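Side-chain contacts in mitochondrial RNA-binding protein 1 (Trypanosoma brucei, PDB 2GIA), which binds guide RNA in complex with its partner MRP2 and acts as a matchmaker between RNA strands in trypanosome RNA editing: residues Val112-Val115 against Met120-Trp123; Arg87-Thr92 against Thr96-Lys101. All blocks are in the same frame, centred on the assembly; numbering follows the deposited sequence.

Contact 1 of 2, residues Val112-Val115 against Met120-Trp123; sequences VHRV and MEDW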
loop_
_atom_site.group_PDB
_atom_site.type_symbol
_atom_site.label_atom_id
_atom_site.label_comp_id
_atom_site.label_asym_id
_atom_site.label_seq_id
_atom_site.Cartn_x
_atom_site.Cartn_y
_atom_site.Cartn_z
ATOM N N VAL B 112 9.689 27.039 -16.387
ATOM C CA VAL B 112 10.881 26.292 -15.939
ATOM C C VAL B 112 12.026 26.746 -16.847
ATOM O O VAL B 112 11.811 27.459 -17.821
ATOM C CB VAL B 112 10.745 24.768 -16.216
ATOM C CG1 VAL B 112 9.528 24.210 -15.466
ATOM C CG2 VAL B 112 10.545 24.515 -17.747
ATOM N N HIS B 113 13.241 26.322 -16.558
ATOM C CA HIS B 113 14.294 26.664 -17.522
ATOM C C HIS B 113 14.977 25.363 -17.910
ATOM O O HIS B 113 14.867 24.382 -17.169
ATOM C CB HIS B 113 15.258 27.677 -16.913
ATOM C CG HIS B 113 15.893 27.235 -15.641
ATOM N ND1 HIS B 113 16.877 26.269 -15.598
ATOM C CD2 HIS B 113 15.715 27.654 -14.365
ATOM C CE1 HIS B 113 17.282 26.112 -14.345
ATOM N NE2 HIS B 113 16.593 26.939 -13.578
ATOM N N ARG B 114 15.592 25.308 -19.091
ATOM C CA ARG B 114 16.309 24.107 -19.498
ATOM C C ARG B 114 17.694 24.053 -18.854
ATOM O O ARG B 114 18.114 25.020 -18.184
ATOM C CB ARG B 114 16.400 24.033 -21.012
ATOM C CG ARG B 114 15.038 23.778 -21.595
ATOM C CD ARG B 114 14.976 23.534 -23.080
ATOM N NE ARG B 114 13.553 23.481 -23.403
ATOM C CZ ARG B 114 12.822 22.372 -23.430
ATOM N NH1 ARG B 114 13.378 21.159 -23.192
ATOM N NH2 ARG B 114 11.507 22.489 -23.611
ATOM N N VAL B 115 18.395 22.928 -19.004
ATOM C CA VAL B 115 19.721 22.811 -18.392
ATOM C C VAL B 115 20.647 23.871 -18.951
ATOM O O VAL B 115 20.591 24.193 -20.146
ATOM C CB VAL B 115 20.410 21.444 -18.634
ATOM C CG1 VAL B 115 19.819 20.398 -17.739
ATOM C CG2 VAL B 115 20.313 21.067 -20.096
ATOM N N MET B 120 13.694 31.467 -18.961
ATOM C CA MET B 120 12.478 30.710 -18.597
ATOM C C MET B 120 11.564 30.471 -19.772
ATOM O O MET B 120 11.488 31.302 -20.672
ATOM C CB MET B 120 11.676 31.452 -17.530
ATOM C CG MET B 120 12.458 31.835 -16.295
ATOM S SD MET B 120 13.032 30.431 -15.373
ATOM C CE MET B 120 11.432 29.832 -14.622
ATOM N N GLU B 121 10.875 29.330 -19.781
ATOM C CA GLU B 121 9.937 29.053 -20.862
ATOM C C GLU B 121 8.655 28.407 -20.336
ATOM O O GLU B 121 8.646 27.826 -19.233
ATOM C CB GLU B 121 10.562 28.159 -21.940
ATOM C CG GLU B 121 10.986 26.808 -21.534
ATOM C CD GLU B 121 11.644 26.068 -22.714
ATOM O OE1 GLU B 121 12.832 26.327 -22.997
ATOM O OE2 GLU B 121 10.950 25.251 -23.363
ATOM N N ASP B 122 7.591 28.523 -21.116
ATOM C CA ASP B 122 6.308 27.944 -20.734
ATOM C C ASP B 122 6.394 26.465 -21.064
ATOM O O ASP B 122 6.840 26.082 -22.144
ATOM C CB ASP B 122 5.196 28.644 -21.496
ATOM C CG ASP B 122 5.121 30.137 -21.123
ATOM O OD1 ASP B 122 5.164 30.997 -22.017
ATOM O OD2 ASP B 122 5.059 30.444 -19.909
ATOM N N TRP B 123 5.984 25.634 -20.120
ATOM C CA TRP B 123 6.093 24.185 -20.301
ATOM C C TRP B 123 4.802 23.505 -19.792
ATOM O O TRP B 123 4.165 23.989 -18.861
ATOM C CB TRP B 123 7.278 23.702 -19.486
ATOM C CG TRP B 123 7.554 22.202 -19.595
ATOM C CD1 TRP B 123 7.855 21.489 -20.725
ATOM C CD2 TRP B 123 7.587 21.280 -18.519
ATOM N NE1 TRP B 123 8.080 20.162 -20.403
ATOM C CE2 TRP B 123 7.921 20.012 -19.046
ATOM C CE3 TRP B 123 7.369 21.395 -17.141
ATOM C CZ2 TRP B 123 8.039 18.867 -18.244
ATOM C CZ3 TRP B 123 7.488 20.257 -16.338
ATOM C CH2 TRP B 123 7.818 19.011 -16.896
#
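Arg114 and Glu121 meet at the mouth of a chain reversal, an example of a salt bridge set beside a short strand pairing. Arg114 NH2 gives the stronger bond, 2.8 Å to Glu121 OE2, while Arg114 NE reaches Glu121 OE1 only weakly at 3.0 Å. The two flat groups are far from coplanar: their planes are 61° apart, and NH2 comes to OE2 from above the carboxylate plane although the oxygen lies in the guanidinium plane. Glu121 can reach the arginine because its CG sits between the backbone N and carbonyl carbon (chi1 62°) and the chain runs straight on from there. Arg114 NH1 is held separately, by the carbonyl of Arg63.

Backbone bonds run both ways between Val112 and Glu121, an antiparallel hydrogen-bonded pair.

Two less polar contacts complete the join. Met120, its chain folded back on itself, brings SD to the edge of the His113 ring, near its plane, 5.0 Å from the centroid. That ring is fixed in turn by a nearly straight bond from His113 ND1 to Arg114 O, 3.1 Å long. Val112 packs CG2 on Trp123 CB at 3.8 Å and CG1 near Trp123 CE3, while the indole NE1 bonds to Gln41.

With NE and NH2 on the Glu121 carboxylate and NH1 on the Arg63 carbonyl, the charge of Arg114 is probably well compensated, and the salt bridge would tend to keep Glu121 ionised.

Contact 2 of 2, residues Arg87-Thr92 against Thr96-Lys101; sequences RHRMET and TLDFEK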
loop_
_atom_site.group_PDB
_atom_site.type_symbol
_atom_site.label_atom_id
_atom_site.label_comp_id
_atom_site.label_asym_id
_atom_site.label_seq_id
_atom_site.Cartn_x
_atom_site.Cartn_y
_atom_site.Cartn_z
ATOM N N ARG B 87 -5.669 21.617 -6.851
ATOM C CA ARG B 87 -4.481 22.055 -7.546
ATOM C C ARG B 87 -3.393 22.312 -6.541
ATOM O O ARG B 87 -3.655 22.768 -5.430
ATOM C CB ARG B 87 -4.772 23.392 -8.298
ATOM C CG ARG B 87 -3.569 24.057 -9.094
ATOM C CD ARG B 87 -3.905 25.498 -9.739
ATOM N NE ARG B 87 -3.573 26.665 -8.874
ATOM C CZ ARG B 87 -3.889 27.940 -9.136
ATOM N NH1 ARG B 87 -4.549 28.265 -10.254
ATOM N NH2 ARG B 87 -3.575 28.907 -8.261
ATOM N N HIS B 88 -2.158 22.033 -6.919
ATOM C CA HIS B 88 -1.072 22.370 -6.011
ATOM C C HIS B 88 -0.099 23.252 -6.813
ATOM O O HIS B 88 0.355 22.845 -7.892
ATOM C CB HIS B 88 -0.344 21.123 -5.498
ATOM C CG HIS B 88 0.877 21.448 -4.677
ATOM N ND1 HIS B 88 0.833 22.341 -3.627
ATOM C CD2 HIS B 88 2.146 20.992 -4.730
ATOM C CE1 HIS B 88 2.025 22.421 -3.068
ATOM N NE2 HIS B 88 2.845 21.611 -3.712
ATOM N N ARG B 89 0.195 24.450 -6.303
ATOM C CA ARG B 89 1.126 25.346 -6.976
ATOM C C ARG B 89 2.475 25.300 -6.258
ATOM O O ARG B 89 2.540 25.358 -5.059
ATOM C CB ARG B 89 0.579 26.802 -6.992
ATOM C CG ARG B 89 1.655 27.812 -7.451
ATOM C CD ARG B 89 1.036 29.092 -8.005
ATOM N NE ARG B 89 0.219 28.812 -9.183
ATOM C CZ ARG B 89 -0.428 29.740 -9.883
ATOM N NH1 ARG B 89 -0.338 31.021 -9.531
ATOM N NH2 ARG B 89 -1.227 29.394 -10.881
ATOM N N MET B 90 3.554 25.187 -7.010
ATOM C CA MET B 90 4.879 25.132 -6.423
ATOM C C MET B 90 5.707 26.242 -7.031
ATOM O O MET B 90 5.825 26.330 -8.251
ATOM C CB MET B 90 5.497 23.770 -6.748
ATOM C CG MET B 90 4.750 22.620 -6.041
ATOM S SD MET B 90 5.150 21.061 -6.800
ATOM C CE MET B 90 4.109 21.060 -8.236
ATOM N N GLU B 91 6.261 27.104 -6.180
ATOM C CA GLU B 91 7.063 28.211 -6.663
ATOM C C GLU B 91 8.417 28.188 -5.978
ATOM O O GLU B 91 8.515 28.076 -4.753
ATOM C CB GLU B 91 6.363 29.528 -6.375
ATOM C CG GLU B 91 4.977 29.576 -6.915
ATOM C CD GLU B 91 4.298 30.893 -6.646
ATOM O OE1 GLU B 91 4.566 31.854 -7.401
ATOM O OE2 GLU B 91 3.505 30.962 -5.674
ATOM N N THR B 92 9.469 28.205 -6.778
ATOM C CA THR B 92 10.809 28.254 -6.216
ATOM C C THR B 92 11.580 29.197 -7.133
ATOM O O THR B 92 11.028 29.727 -8.106
ATOM C CB THR B 92 11.506 26.901 -6.247
ATOM O OG1 THR B 92 11.680 26.504 -7.612
ATOM C CG2 THR B 92 10.698 25.852 -5.486
ATOM N N THR B 96 7.969 27.639 -11.494
ATOM C CA THR B 96 6.628 27.902 -10.966
ATOM C C THR B 96 5.780 26.894 -11.666
ATOM O O THR B 96 5.605 26.974 -12.857
ATOM C CB THR B 96 6.107 29.328 -11.270
ATOM O OG1 THR B 96 6.905 30.254 -10.536
ATOM C CG2 THR B 96 4.661 29.488 -10.767
ATOM N N LEU B 97 5.242 25.931 -10.912
ATOM C CA LEU B 97 4.496 24.850 -11.536
ATOM C C LEU B 97 3.223 24.543 -10.805
ATOM O O LEU B 97 3.184 24.546 -9.572
ATOM C CB LEU B 97 5.368 23.547 -11.549
ATOM C CG LEU B 97 6.561 23.442 -12.498
ATOM C CD1 LEU B 97 7.421 22.146 -12.259
ATOM C CD2 LEU B 97 5.990 23.459 -13.902
ATOM N N ASP B 98 2.176 24.268 -11.576
ATOM C CA ASP B 98 0.898 23.844 -11.007
ATOM C C ASP B 98 0.693 22.381 -11.381
ATOM O O ASP B 98 0.971 21.974 -12.535
ATOM C CB ASP B 98 -0.299 24.600 -11.637
ATOM C CG ASP B 98 -0.513 25.989 -11.027
ATOM O OD1 ASP B 98 0.267 26.368 -10.143
ATOM O OD2 ASP B 98 -1.456 26.689 -11.447
ATOM N N PHE B 99 0.134 21.612 -10.454
ATOM C CA PHE B 99 -0.207 20.227 -10.765
ATOM C C PHE B 99 -1.717 20.122 -10.488
ATOM O O PHE B 99 -2.176 20.445 -9.366
ATOM C CB PHE B 99 0.539 19.246 -9.820
ATOM C CG PHE B 99 0.200 17.798 -10.067
ATOM C CD1 PHE B 99 -0.621 17.097 -9.185
ATOM C CD2 PHE B 99 0.755 17.118 -11.182
ATOM C CE1 PHE B 99 -0.889 15.720 -9.398
ATOM C CE2 PHE B 99 0.501 15.740 -11.417
ATOM C CZ PHE B 99 -0.324 15.027 -10.522
ATOM N N GLU B 100 -2.496 19.646 -11.470
ATOM C CA GLU B 100 -3.933 19.518 -11.217
ATOM C C GLU B 100 -4.517 18.301 -11.907
ATOM O O GLU B 100 -3.925 17.760 -12.857
ATOM C CB GLU B 100 -4.680 20.779 -11.660
ATOM C CG GLU B 100 -4.344 21.243 -13.050
ATOM C CD GLU B 100 -4.835 22.694 -13.265
ATOM O OE1 GLU B 100 -4.070 23.501 -13.775
ATOM O OE2 GLU B 100 -5.987 23.021 -12.916
ATOM N N LYS B 101 -5.678 17.870 -11.437
ATOM C CA LYS B 101 -6.330 16.678 -11.994
ATOM C C LYS B 101 -7.300 17.116 -13.065
ATOM O O LYS B 101 -8.028 18.086 -12.864
ATOM C CB LYS B 101 -7.063 15.902 -10.878
ATOM C CG LYS B 101 -7.672 14.534 -11.321
ATOM C CD LYS B 101 -8.003 13.682 -10.100
ATOM C CE LYS B 101 -8.376 12.243 -10.490
ATOM N NZ LYS B 101 -8.526 11.468 -9.239
HETATM O O HOH W 1 9.781 30.963 -11.086
#
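Arg89 and Asp98 face each other across a non-hydrogen-bonded pair of an antiparallel hairpin, and the arginine follows the carboxylate from CB to NH2. Its CB already lies 3.2 Å from Asp98 OD1. With CG opposite the backbone N (chi1 169°), the chain runs on past the same oxygen, CG and CD staying close to it. A bend at chi3, -62°, then turns the guanidinium edge-on, with Arg89 CZ 3.5 Å from Asp98 OD1. Asp98 OD1 accepts Arg89 NE at 2.6 Å with its syn lone pair, and Arg89 NH2 bonds to OD2 of Asp98 at 2.8 Å, almost straight at 176°. This two-nitrogen, side-on grip holds guanidinium and carboxylate nearly coplanar.

Arg87 joins differently. Asp98 OD2 lies over a face of its guanidinium, 3.3 Å from Arg87 NE, so the polar link is one of charge, with no N-H aimed at the oxygen. Arg87 NH2 lies over the centre of the Arg89 guanidinium, and the shared aspartate probably offsets the two positive charges.

On the other face of the sheet, Met90 reaches back with CE, 4.3 Å from both Leu97 CB and Phe99 CB. Backbone bonds join His88 to Phe99 and Met90 to Leu97.

This is a two-faced beta hairpin at the edge of an antiparallel sheet, as counted within this chain: one face charged, the other largely apolar, with His88 bonded to Asp73, and packed in part on helix 71-81.

How the contacts relate
Contact 2 comes first along the chain and closes before contact 1 opens; their centres are about 15 Å apart. Both reach the same antiparallel sheet, in which strand 87-91 of contact 2 is an edge strand within this chain. Thr96 of contact 2 is backbone-bonded to Lys111, next to Val112 of contact 1, and the run 105-112 lies between strands 96-101 and 121-128. Side chains meet as well: Leu97 CD2 of contact 2 packs 3.9 Å from Val112 CG1 of contact 1 and also meets the Trp123 ring. The two contacts thus share one apolar patch on the sheet, within the single family region of this RNA-binding protein.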